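Local coordinates for tailspike protein (Siphovirus 9NA, PDB 3RIQ) that recognises the lipopolysaccharide receptor of Salmonella for the phage and probably cleaves its O-antigen chain as an endorhamnosidase, at residues A[148-154]-A[168-174]; A[387-393]-A[408-414]. The contacts are given in a common frame with arbitrary orientation. Numbering follows the deposited sequence.

Both contacts join successive rungs of one right-handed parallel beta-helix, and they come in series along the chain: interaction 1 pairs strands 146-151 and 166-171, and interaction 2 pairs the ends of strands 381-388 and 402-409. Their centres lie about 46 Å apart, the nearest atoms about 36 Å apart, on opposite sides of the chain's centre, so they sample two distant levels of the same curled sheet without touching. Each spans about one turn, 13 or 14 residues separating its segments. Their surroundings differ: no other protein chain reaches interaction 1, whereas six residues of interaction 2 lie within reach of a second subunit, placing it at the interface of the trimer.

Interaction 1: A[148-154]-A[168-174]; sequences LRVNSAN and YLFTLCN
Arg149 and Thr171 form the leading side-chain hydrogen bond, NE to OG1 at 2.9 Å (170°), with OG1 near the guanidinium plane; chi1 to chi3 of Arg149 are all t, so the extended arm projects from the sheet and leans across to strand 168-171. Glu194 of the next strand salt-bridges Arg149 NH2 and hydrogen-bonds Thr171 OG1. This is a rung pair of a right-handed parallel beta-helix. Strands 148-151 and 168-171 run parallel, axes 4.7 Å apart at 17°, in register Leu148-Tyr168, Arg149-Leu169, Val150-Phe170, Asn151-Thr171. Their ladder comprises Leu169 N to Leu148 O 2.7 Å, Val150 N to Leu169 O 2.9 Å, Thr171 N to Val150 O 2.9 Å and Ser152 N to Thr171 O 2.8 Å. Ser152 (phi/psi 49/55) and Leu172 (56/40) both adopt left-handed conformations, so the two chains turn the same corner in step. Beyond it Ala153 N donates to Cys173 SG at 3.5 Å and Asn174 N to Ala153 O at 3.3 Å; Asn154 and Asn174, both chi1 m, form a further parallel bridge, CA to CA 4.8 Å.

Leu148, Val150, Tyr168 and Phe170 share the buried face of the sheet: Leu148 CD2 meets the Tyr168 ring edge at CD1 (3.9 Å), and Val150 CB lies 3.7 Å from Phe170 CD1. Arg149, Asn151, Leu169 and Thr171 share the other, where Leu169 CD2 lies 3.6 Å from Arg149 NE. At the corner one water donates to Leu172 O (2.7 Å) and Asn154 OD1 (2.8 Å), while Asn174 ND2 donates to that same OD1 at 3.0 Å.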
ATOM      1  N   LEU A 148     -17.056  26.503 -15.970  1.00 11.71           N
ATOM      2  CA  LEU A 148     -16.400  26.535 -17.286  1.00 11.81           C
ATOM      3  C   LEU A 148     -16.830  25.268 -18.008  1.00 11.36           C
ATOM      4  O   LEU A 148     -16.618  24.169 -17.496  1.00 13.78           O
ATOM      5  CB  LEU A 148     -14.859  26.522 -17.105  1.00 11.71           C
ATOM      6  CG  LEU A 148     -14.100  26.816 -18.433  1.00 10.89           C
ATOM      7  CD1 LEU A 148     -14.353  28.267 -18.913  1.00 12.28           C
ATOM      8  CD2 LEU A 148     -12.613  26.503 -18.262  1.00 12.27           C
ATOM      9  N   ARG A 149     -17.392  25.413 -19.210  1.00 12.17           N
ATOM     10  CA  ARG A 149     -17.752  24.266 -20.035  1.00 10.76           C
ATOM     11  C   ARG A 149     -16.858  24.276 -21.263  1.00 11.55           C
ATOM     12  O   ARG A 149     -16.964  25.184 -22.117  1.00 12.47           O
ATOM     13  CB  ARG A 149     -19.223  24.324 -20.436  1.00 11.95           C
ATOM     14  CG  ARG A 149     -19.706  23.046 -21.136  1.00 12.35           C
ATOM     15  CD  ARG A 149     -21.161  23.114 -21.528  1.00 13.51           C
ATOM     16  NE  ARG A 149     -21.703  21.752 -21.613  1.00 13.52           N
ATOM     17  CZ  ARG A 149     -22.999  21.474 -21.715  1.00 14.32           C
ATOM     18  NH1 ARG A 149     -23.881  22.475 -21.852  1.00 16.06           N
ATOM     19  NH2 ARG A 149     -23.413  20.204 -21.702  1.00 14.97           N
ATOM     20  N   VAL A 150     -15.969  23.284 -21.346  1.00 11.09           N
ATOM     21  CA  VAL A 150     -15.055  23.128 -22.489  1.00 11.81           C
ATOM     22  C   VAL A 150     -15.709  22.100 -23.415  1.00 11.18           C
ATOM     23  O   VAL A 150     -15.921  20.952 -23.000  1.00 12.36           O
ATOM     24  CB  VAL A 150     -13.668  22.674 -22.023  1.00 10.72           C
ATOM     25  CG1 VAL A 150     -12.772  22.333 -23.205  1.00 13.40           C
ATOM     26  CG2 VAL A 150     -13.032  23.725 -21.125  1.00 13.63           C
ATOM     27  N   ASN A 151     -16.056  22.518 -24.638  1.00 11.81           N
ATOM     28  CA  ASN A 151     -16.817  21.656 -25.540  1.00 12.63           C
ATOM     29  C   ASN A 151     -15.969  21.073 -26.660  1.00 12.96           C
ATOM     30  O   ASN A 151     -15.258  21.811 -27.364  1.00 13.89           O
ATOM     31  CB  ASN A 151     -17.940  22.491 -26.165  1.00 12.34           C
ATOM     32  CG  ASN A 151     -18.940  23.040 -25.124  1.00 13.47           C
ATOM     33  OD1 ASN A 151     -19.212  24.271 -25.045  1.00 16.26           O
ATOM     34  ND2 ASN A 151     -19.485  22.156 -24.350  1.00 11.97           N
ATOM     35  N   SER A 152     -16.056  19.758 -26.833  1.00 12.36           N
ATOM     36  CA  SER A 152     -15.455  19.034 -27.961  1.00 12.82           C
ATOM     37  C   SER A 152     -13.993  19.428 -28.171  1.00 13.37           C
ATOM     38  O   SER A 152     -13.607  19.853 -29.261  1.00 14.41           O
ATOM     39  CB  SER A 152     -16.273  19.263 -29.233  1.00 13.32           C
ATOM     40  OG  SER A 152     -17.545  18.672 -29.058  1.00 15.49           O
ATOM     41  N   ALA A 153     -13.194  19.298 -27.112  1.00 12.95           N
ATOM     42  CA  ALA A 153     -11.748  19.495 -27.202  1.00 13.32           C
ATOM     43  C   ALA A 153     -11.034  18.188 -26.902  1.00 13.44           C
ATOM     44  O   ALA A 153     -11.519  17.396 -26.072  1.00 14.20           O
ATOM     45  CB  ALA A 153     -11.299  20.613 -26.232  1.00 14.80           C
ATOM     46  N   ASN A 154      -9.895  17.972 -27.572  1.00 13.15           N
ATOM     47  CA  ASN A 154      -9.086  16.779 -27.370  1.00 13.32           C
ATOM     48  C   ASN A 154      -7.711  17.199 -26.932  1.00 13.19           C
ATOM     49  O   ASN A 154      -7.157  18.187 -27.442  1.00 14.45           O
ATOM     50  CB  ASN A 154      -8.984  15.942 -28.647  1.00 13.96           C
ATOM     51  CG  ASN A 154     -10.275  15.235 -29.013  1.00 16.80           C
ATOM     52  OD1 ASN A 154     -11.066  14.825 -28.165  1.00 19.51           O
ATOM     53  ND2 ASN A 154     -10.482  15.078 -30.315  1.00 22.73           N
ATOM     54  N   TYR A 168     -15.640  22.734 -13.309  1.00 11.08           N
ATOM     55  CA  TYR A 168     -15.185  22.512 -14.671  1.00 10.54           C
ATOM     56  C   TYR A 168     -15.956  21.364 -15.273  1.00 11.59           C
ATOM     57  O   TYR A 168     -15.980  20.237 -14.725  1.00 12.34           O
ATOM     58  CB  TYR A 168     -13.670  22.206 -14.721  1.00 10.45           C
ATOM     59  CG  TYR A 168     -12.864  23.381 -14.199  1.00 11.20           C
ATOM     60  CD1 TYR A 168     -12.331  24.335 -15.073  1.00 10.21           C
ATOM     61  CD2 TYR A 168     -12.656  23.554 -12.820  1.00 11.99           C
ATOM     62  CE1 TYR A 168     -11.624  25.423 -14.584  1.00 10.39           C
ATOM     63  CE2 TYR A 168     -11.959  24.636 -12.326  1.00 11.43           C
ATOM     64  CZ  TYR A 168     -11.454  25.579 -13.207  1.00 11.08           C
ATOM     65  OH  TYR A 168     -10.733  26.645 -12.727  1.00 11.68           O
ATOM     66  N   LEU A 169     -16.560  21.645 -16.430  1.00 11.87           N
ATOM     67  CA  LEU A 169     -17.374  20.640 -17.164  1.00 11.30           C
ATOM     68  C   LEU A 169     -16.749  20.424 -18.550  1.00 11.58           C
ATOM     69  O   LEU A 169     -16.668  21.381 -19.335  1.00 13.01           O
ATOM     70  CB  LEU A 169     -18.820  21.129 -17.255  1.00 11.67           C
ATOM     71  CG  LEU A 169     -19.767  20.355 -18.185  1.00 10.97           C
ATOM     72  CD1 LEU A 169     -19.949  18.954 -17.681  1.00 12.45           C
ATOM     73  CD2 LEU A 169     -21.074  21.077 -18.158  1.00 13.31           C
ATOM     74  N   PHE A 170     -16.346  19.198 -18.855  1.00 11.56           N
ATOM     75  CA  PHE A 170     -15.755  18.864 -20.157  1.00 10.42           C
ATOM     76  C   PHE A 170     -16.783  18.028 -20.888  1.00 12.03           C
ATOM     77  O   PHE A 170     -17.113  16.899 -20.449  1.00 13.06           O
ATOM     78  CB  PHE A 170     -14.440  18.081 -19.964  1.00 10.84           C
ATOM     79  CG  PHE A 170     -13.381  18.898 -19.319  1.00 10.11           C
ATOM     80  CD1 PHE A 170     -12.573  19.720 -20.104  1.00 10.85           C
ATOM     81  CD2 PHE A 170     -13.194  18.877 -17.930  1.00 10.54           C
ATOM     82  CE1 PHE A 170     -11.559  20.531 -19.513  1.00 11.82           C
ATOM     83  CE2 PHE A 170     -12.190  19.670 -17.332  1.00 12.11           C
ATOM     84  CZ  PHE A 170     -11.400  20.523 -18.118  1.00 11.37           C
ATOM     85  N   THR A 171     -17.275  18.573 -21.994  1.00 11.85           N
ATOM     86  CA  THR A 171     -18.360  17.946 -22.784  1.00 11.91           C
ATOM     87  C   THR A 171     -17.799  17.396 -24.082  1.00 12.81           C
ATOM     88  O   THR A 171     -17.255  18.159 -24.875  1.00 11.88           O
ATOM     89  CB  THR A 171     -19.497  18.951 -23.031  1.00 12.38           C
ATOM     90  OG1 THR A 171     -20.036  19.337 -21.758  1.00 12.58           O
ATOM     91  CG2 THR A 171     -20.636  18.354 -23.900  1.00 13.12           C
ATOM     92  N   LEU A 172     -17.957  16.086 -24.309  1.00 11.27           N
ATOM     93  CA  LEU A 172     -17.449  15.419 -25.540  1.00 12.03           C
ATOM     94  C   LEU A 172     -15.939  15.639 -25.739  1.00 12.14           C
ATOM     95  O   LEU A 172     -15.464  15.872 -26.878  1.00 13.32           O
ATOM     96  CB  LEU A 172     -18.237  15.806 -26.821  1.00 11.58           C
ATOM     97  CG  LEU A 172     -19.702  15.334 -26.866  1.00 11.98           C
ATOM     98  CD1 LEU A 172     -20.345  15.827 -28.175  1.00 13.30           C
ATOM     99  CD2 LEU A 172     -19.788  13.809 -26.812  1.00 13.75           C
ATOM    100  N   CYS A 173     -15.187  15.576 -24.635  1.00 11.00           N
ATOM    101  CA  CYS A 173     -13.758  15.727 -24.687  1.00 11.24           C
ATOM    102  C   CYS A 173     -13.058  14.390 -24.544  1.00 11.30           C
ATOM    103  O   CYS A 173     -13.627  13.432 -23.986  1.00 12.02           O
ATOM    104  CB  CYS A 173     -13.265  16.668 -23.562  1.00 12.25           C
ATOM    105  SG  CYS A 173     -13.823  18.419 -23.787  1.00 12.62           S
ATOM    106  N   ASN A 174     -11.798  14.349 -24.975  1.00 11.99           N
ATOM    107  CA  ASN A 174     -10.944  13.159 -24.777  1.00 11.89           C
ATOM    108  C   ASN A 174      -9.538  13.627 -24.425  1.00 11.39           C
ATOM    109  O   ASN A 174      -9.117  14.736 -24.807  1.00 11.47           O
ATOM    110  CB  ASN A 174     -10.858  12.312 -26.048  1.00 11.55           C
ATOM    111  CG  ASN A 174     -12.198  11.780 -26.483  1.00 13.05           C
ATOM    112  OD1 ASN A 174     -12.698  10.782 -25.942  1.00 14.56           O
ATOM    113  ND2 ASN A 174     -12.804  12.462 -27.474  1.00 14.80           N
TER
HETATM  114  O   HOH W   1     -13.494  16.157 -28.751  1.00 25.07           O

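Interaction 2: A[387-393]-A[408-414]; sequences VHAYTTQ and SCAGSGT
His388, with chi1 t (-170°) and chi2 165°, lays one ring face over the start of the following turn: Ala410 CB sits 3.8 Å from the ring centroid and 20° off its normal, a CH-pi contact, with Gly411 N over the same face. The ring's ND1 hydrogen-bonds Arg383 NE of the second subunit, so the imidazole joins this corner to the trimer interface. Val387 (chi1 t) and Cys409 (chi1 m) form a parallel bridge, CA to CA 4.8 Å, with both side chains on one face. The CA register continues at His388-Ala410 (4.7 Å) and resumes at Thr392-Thr414 (4.3 Å). Val387 N donates to Ser408 O at 2.9 Å, and Ala410 N to Val387 O at 2.7 Å.

Here two rungs of the right-handed parallel beta-helix leave their strands and turn, and the direct ladder gives way to water. One water accepts from Ala389 N (2.9 Å) and donates to Ala410 O (2.9 Å) and Thr414 O (2.8 Å); another donates to Ala389 O (3.0 Å), accepts from Ser412 N (3.1 Å) and lies 3.1 Å from His388 NE2. Gly411 (phi/psi 68/-149) and Gly413 lack a CB where an ideal one would clash, at 2.2 Å from His388 NE2 and 2.1 Å from Ala389 O respectively. Thr391 (chi1 t) accepts from Gln393 N at OG1 (3.1 Å), closing an ST turn, and its O takes Thr414 N at 2.8 Å. Thr414, also t, turns CG2 to Ala389 CB (3.7 Å) and Gln393 O (3.4 Å), while its OG1 hydrogen-bonds Gly394 O.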
ATOM      1  N   VAL A 387     -11.366  -6.517   9.907  1.00 13.03           N
ATOM      2  CA  VAL A 387     -12.512  -5.750  10.380  1.00 13.78           C
ATOM      3  C   VAL A 387     -12.349  -5.424  11.866  1.00 14.73           C
ATOM      4  O   VAL A 387     -11.918  -6.273  12.655  1.00 15.62           O
ATOM      5  CB  VAL A 387     -13.795  -6.570  10.175  1.00 13.76           C
ATOM      6  CG1 VAL A 387     -15.009  -5.899  10.823  1.00 14.76           C
ATOM      7  CG2 VAL A 387     -14.064  -6.750   8.663  1.00 16.19           C
ATOM      8  N   HIS A 388     -12.699  -4.210  12.262  1.00 14.35           N
ATOM      9  CA  HIS A 388     -12.781  -3.880  13.685  1.00 14.76           C
ATOM     10  C   HIS A 388     -14.073  -3.144  13.917  1.00 15.45           C
ATOM     11  O   HIS A 388     -14.123  -1.935  13.791  1.00 15.57           O
ATOM     12  CB  HIS A 388     -11.585  -3.032  14.142  1.00 15.25           C
ATOM     13  CG  HIS A 388     -11.500  -2.880  15.626  1.00 16.22           C
ATOM     14  ND1 HIS A 388     -10.371  -2.425  16.260  1.00 18.18           N
ATOM     15  CD2 HIS A 388     -12.388  -3.188  16.604  1.00 16.78           C
ATOM     16  CE1 HIS A 388     -10.577  -2.416  17.570  1.00 16.14           C
ATOM     17  NE2 HIS A 388     -11.790  -2.887  17.805  1.00 17.77           N
ATOM     18  N   ALA A 389     -15.124  -3.895  14.220  1.00 14.94           N
ATOM     19  CA  ALA A 389     -16.439  -3.322  14.456  1.00 16.74           C
ATOM     20  C   ALA A 389     -16.474  -2.780  15.880  1.00 17.60           C
ATOM     21  O   ALA A 389     -15.929  -3.413  16.798  1.00 19.04           O
ATOM     22  CB  ALA A 389     -17.490  -4.400  14.278  1.00 15.51           C
ATOM     23  N   TYR A 390     -17.112  -1.635  16.081  1.00 19.30           N
ATOM     24  CA  TYR A 390     -17.276  -1.062  17.433  1.00 19.34           C
ATOM     25  C   TYR A 390     -18.699  -1.304  17.930  1.00 20.07           C
ATOM     26  O   TYR A 390     -19.178  -0.646  18.892  1.00 21.59           O
ATOM     27  CB  TYR A 390     -16.969   0.448  17.393  1.00 19.75           C
ATOM     28  CG  TYR A 390     -15.508   0.868  17.163  1.00 19.30           C
ATOM     29  CD1 TYR A 390     -14.520  -0.049  16.765  1.00 18.92           C
ATOM     30  CD2 TYR A 390     -15.133   2.218  17.256  1.00 19.77           C
ATOM     31  CE1 TYR A 390     -13.200   0.349  16.558  1.00 17.41           C
ATOM     32  CE2 TYR A 390     -13.806   2.627  17.010  1.00 18.75           C
ATOM     33  CZ  TYR A 390     -12.846   1.681  16.649  1.00 17.79           C
ATOM     34  OH  TYR A 390     -11.518   2.076  16.396  1.00 18.71           O
ATOM     35  N   THR A 391     -19.369  -2.235  17.258  1.00 19.62           N
ATOM     36  CA  THR A 391     -20.696  -2.711  17.635  1.00 19.36           C
ATOM     37  C   THR A 391     -20.800  -4.217  17.374  1.00 19.24           C
ATOM     38  O   THR A 391     -20.078  -4.764  16.500  1.00 18.75           O
ATOM     39  CB  THR A 391     -21.796  -1.991  16.814  1.00 19.59           C
ATOM     40  OG1 THR A 391     -23.103  -2.485  17.202  1.00 21.49           O
ATOM     41  CG2 THR A 391     -21.591  -2.230  15.309  1.00 20.19           C
ATOM     42  N   THR A 392     -21.712  -4.862  18.115  1.00 19.67           N
ATOM     43  CA  THR A 392     -22.054  -6.283  17.909  1.00 19.02           C
ATOM     44  C   THR A 392     -23.139  -6.498  16.852  1.00 19.25           C
ATOM     45  O   THR A 392     -23.427  -7.651  16.519  1.00 20.03           O
ATOM     46  CB  THR A 392     -22.482  -7.004  19.236  1.00 20.31           C
ATOM     47  OG1 THR A 392     -23.623  -6.343  19.782  1.00 22.28           O
ATOM     48  CG2 THR A 392     -21.329  -6.945  20.249  1.00 21.50           C
ATOM     49  N   GLN A 393     -23.742  -5.427  16.333  1.00 18.09           N
ATOM     50  CA  GLN A 393     -24.754  -5.574  15.284  1.00 18.63           C
ATOM     51  C   GLN A 393     -24.202  -6.254  14.038  1.00 17.97           C
ATOM     52  O   GLN A 393     -23.060  -5.972  13.590  1.00 18.53           O
ATOM     53  CB  GLN A 393     -25.314  -4.224  14.841  1.00 17.82           C
ATOM     54  CG  GLN A 393     -26.163  -3.538  15.875  1.00 19.22           C
ATOM     55  CD  GLN A 393     -26.902  -2.314  15.325  1.00 20.52           C
ATOM     56  OE1 GLN A 393     -26.521  -1.738  14.300  1.00 20.95           O
ATOM     57  NE2 GLN A 393     -27.962  -1.906  16.025  1.00 22.02           N
ATOM     58  N   SER A 408      -9.356 -11.365   9.636  1.00 15.66           N
ATOM     59  CA  SER A 408      -9.164 -11.068  11.040  1.00 16.48           C
ATOM     60  C   SER A 408     -10.247 -10.101  11.513  1.00 16.30           C
ATOM     61  O   SER A 408     -10.517  -9.097  10.821  1.00 16.58           O
ATOM     62  CB  SER A 408      -7.748 -10.456  11.214  1.00 17.28           C
ATOM     63  OG  SER A 408      -7.575  -9.964  12.516  1.00 23.54           O
ATOM     64  N   CYS A 409     -10.882 -10.408  12.658  1.00 15.62           N
ATOM     65  CA  CYS A 409     -11.891  -9.524  13.243  1.00 16.36           C
ATOM     66  C   CYS A 409     -11.432  -9.089  14.610  1.00 16.19           C
ATOM     67  O   CYS A 409     -11.256  -9.940  15.507  1.00 16.84           O
ATOM     68  CB  CYS A 409     -13.262 -10.212  13.342  1.00 16.51           C
ATOM     69  SG  CYS A 409     -13.816 -10.864  11.760  1.00 18.96           S
ATOM     70  N   ALA A 410     -11.227  -7.794  14.789  1.00 16.78           N
ATOM     71  CA  ALA A 410     -10.584  -7.272  16.010  1.00 17.12           C
ATOM     72  C   ALA A 410     -11.586  -6.883  17.075  1.00 18.02           C
ATOM     73  O   ALA A 410     -12.812  -6.811  16.840  1.00 19.58           O
ATOM     74  CB  ALA A 410      -9.712  -6.046  15.660  1.00 17.78           C
ATOM     75  N   GLY A 411     -11.055  -6.648  18.275  1.00 17.94           N
ATOM     76  CA  GLY A 411     -11.833  -6.038  19.353  1.00 20.09           C
ATOM     77  C   GLY A 411     -12.938  -6.937  19.866  1.00 21.14           C
ATOM     78  O   GLY A 411     -12.803  -8.171  19.843  1.00 21.58           O
ATOM     79  N   SER A 412     -14.022  -6.296  20.315  1.00 21.65           N
ATOM     80  CA  SER A 412     -15.162  -6.976  20.933  1.00 22.52           C
ATOM     81  C   SER A 412     -16.465  -6.799  20.153  1.00 22.12           C
ATOM     82  O   SER A 412     -17.532  -7.168  20.636  1.00 23.86           O
ATOM     83  CB  SER A 412     -15.377  -6.452  22.366  1.00 22.96           C
ATOM     84  OG  SER A 412     -15.684  -5.058  22.358  1.00 25.58           O
ATOM     85  N   GLY A 413     -16.380  -6.224  18.953  1.00 21.17           N
ATOM     86  CA  GLY A 413     -17.559  -6.077  18.080  1.00 20.07           C
ATOM     87  C   GLY A 413     -17.910  -7.380  17.364  1.00 19.31           C
ATOM     88  O   GLY A 413     -17.378  -8.445  17.701  1.00 18.90           O
ATOM     89  N   THR A 414     -18.807  -7.308  16.376  1.00 17.56           N
ATOM     90  CA  THR A 414     -19.165  -8.519  15.639  1.00 16.86           C
ATOM     91  C   THR A 414     -17.929  -9.109  14.950  1.00 16.66           C
ATOM     92  O   THR A 414     -17.062  -8.383  14.414  1.00 16.86           O
ATOM     93  CB  THR A 414     -20.276  -8.270  14.605  1.00 16.13           C
ATOM     94  OG1 THR A 414     -20.540  -9.503  13.925  1.00 16.86           O
ATOM     95  CG2 THR A 414     -19.897  -7.151  13.587  1.00 17.56           C
TER
HETATM   96  O   HOH W   2     -14.439  -3.423  19.377  1.00 22.40           O
HETATM   97  O   HOH W   3     -14.792  -6.733  14.782  1.00 19.89           O